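Local coordinates for acetyl-CoA acetyltransferase A (Ascaris suum, PDB 6BJA), which catalyses thiolase chemistry as an acetyl-CoA acetyltransferase, exchanging acyl groups between coenzyme A thioesters through an acylated active-site cysteine, at the interface of chains A and B. Residues are numbered along the deposited sequence; one frame, centred on the assembly and turned at random. Chains: chain A/B, Acetyl-CoA acetyltransferase A.

The interface of chains A and B. Residues chain A 71, 74, 86-88; chain B 93, 287, 388.
The guanidinium of A:Arg74 carries the methylene CG of B:Glu388 over the centre of one face, while the sulfur of A:Cys88 lies at its edge, in plane. Guanidinium and B:Glu388 carboxylate are turned 44° apart, and the salt bridge between them is long, A:Arg74 NH1 standing 3.6 Å from B:Glu388 OE2. B:Glu388 OE2 also turns its syn lone pair to the backbone N-H of A:Cys88, 2.9 Å from A:Cys88 N. The other oxygen, B:Glu388 OE1, is gripped from opposite faces of the carboxylate. A:Gln87 NE2 donates to B:Glu388 OE1 from one side at 3.2 Å, the acceptor lying nearly in its amide plane. From the other side B:Lys93 NZ approaches B:Glu388 OE1 to 2.7 Å. Together these bonds should fix the rotation of the carboxylate, and the neighbouring cationic groups probably favour its charged form. The lysine chain runs extended until it bends at its last torsion (chi4 83°), which also brings B:Lys93 NZ within 3.0 Å of A:Cys88 O. A:Asn71 ND2 reaches A:Cys88 O from the opposite face, in a nearly straight bond of 3.1 Å, so one carbonyl is shared by donors from both subunits. Farther out, the bent chain of A:Gln87 (chi2 54°) sets its CG against CB of B:Glu287, and a water links its OE1 to the B:Glu287 backbone oxygen. The patch joins strand 87-92, helix 72-79 and the loop leading into it to strands 388-396 and 280-289 and the B:Lys93 loop. Its centre is about 25 Å from A:His355, an active-site residue. Repeated across the two-fold axis, it probably helps hold the thiolase dimer together.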
loop_
_atom_site.group_PDB
_atom_site.type_symbol
_atom_site.label_atom_id
_atom_site.label_comp_id
_atom_site.label_asym_id
_atom_site.label_seq_id
_atom_site.Cartn_x
_atom_site.Cartn_y
_atom_site.Cartn_z
ATOM N N ASN A 71 -23.764 -1.184 2.758
ATOM C CA ASN A 71 -24.781 -1.104 3.821
ATOM C C ASN A 71 -24.866 -2.339 4.705
ATOM O O ASN A 71 -25.715 -3.203 4.492
ATOM C CB ASN A 71 -26.141 -0.810 3.164
ATOM C CG ASN A 71 -27.273 -0.607 4.162
ATOM O OD1 ASN A 71 -27.071 -0.470 5.373
ATOM N ND2 ASN A 71 -28.492 -0.582 3.638
ATOM N N ARG A 74 -28.072 -4.140 5.776
ATOM C CA ARG A 74 -28.796 -5.020 4.860
ATOM C C ARG A 74 -28.179 -6.431 4.815
ATOM O O ARG A 74 -28.891 -7.435 4.741
ATOM C CB ARG A 74 -28.823 -4.401 3.477
ATOM C CG ARG A 74 -29.623 -5.190 2.447
ATOM C CD ARG A 74 -31.099 -5.164 2.743
ATOM N NE ARG A 74 -31.875 -5.627 1.571
ATOM C CZ ARG A 74 -33.187 -5.837 1.583
ATOM N NH1 ARG A 74 -33.910 -5.587 2.667
ATOM N NH2 ARG A 74 -33.789 -6.274 0.481
ATOM N N SER A 86 -38.034 -5.827 4.409
ATOM C CA SER A 86 -37.729 -4.996 5.556
ATOM C C SER A 86 -36.626 -4.009 5.219
ATOM O O SER A 86 -35.737 -4.305 4.427
ATOM C CB SER A 86 -37.338 -5.867 6.746
ATOM O OG SER A 86 -38.441 -6.682 7.094
ATOM N N GLN A 87 -36.699 -2.833 5.831
ATOM C CA GLN A 87 -35.784 -1.741 5.553
ATOM C C GLN A 87 -34.549 -1.748 6.442
ATOM O O GLN A 87 -34.657 -1.952 7.643
ATOM C CB GLN A 87 -36.512 -0.432 5.732
ATOM C CG GLN A 87 -37.323 0.016 4.526
ATOM C CD GLN A 87 -38.316 -1.016 4.030
ATOM O OE1 GLN A 87 -39.384 -1.206 4.638
ATOM N NE2 GLN A 87 -37.986 -1.687 2.905
ATOM N N CYS A 88 -33.399 -1.481 5.837
ATOM C CA CYS A 88 -32.099 -1.590 6.498
ATOM C C CYS A 88 -31.236 -0.361 6.298
ATOM O O CYS A 88 -31.057 0.078 5.176
ATOM C CB CYS A 88 -31.364 -2.790 5.956
ATOM S SG CYS A 88 -32.357 -4.311 6.067
ATOM N N LYS B 93 -27.446 4.168 3.151
ATOM C CA LYS B 93 -28.361 3.232 2.525
ATOM C C LYS B 93 -27.989 3.146 1.038
ATOM O O LYS B 93 -28.857 3.140 0.133
ATOM C CB LYS B 93 -29.810 3.663 2.740
ATOM C CG LYS B 93 -30.848 2.548 2.570
ATOM C CD LYS B 93 -32.193 3.066 3.015
ATOM C CE LYS B 93 -33.304 2.134 2.667
ATOM N NZ LYS B 93 -33.429 1.089 3.666
ATOM N N GLU B 287 -41.225 2.913 1.369
ATOM C CA GLU B 287 -39.996 2.172 1.209
ATOM C C GLU B 287 -40.366 0.742 0.860
ATOM O O GLU B 287 -41.338 0.218 1.394
ATOM C CB GLU B 287 -39.163 2.213 2.485
ATOM C CG GLU B 287 -38.813 3.634 2.956
ATOM C CD GLU B 287 -38.195 3.677 4.351
ATOM O OE1 GLU B 287 -38.866 3.265 5.318
ATOM O OE2 GLU B 287 -37.051 4.152 4.486
ATOM N N GLU B 388 -33.350 -2.493 -2.192
ATOM C CA GLU B 388 -34.354 -1.628 -1.597
ATOM C C GLU B 388 -34.626 -0.451 -2.519
ATOM O O GLU B 388 -33.882 -0.200 -3.475
ATOM C CB GLU B 388 -33.917 -1.142 -0.216
ATOM C CG GLU B 388 -33.983 -2.232 0.846
ATOM C CD GLU B 388 -33.997 -1.666 2.239
ATOM O OE1 GLU B 388 -34.899 -0.831 2.557
ATOM O OE2 GLU B 388 -33.081 -2.063 2.992
HETATM O O HOH W 1 -42.161 -0.780 4.340
#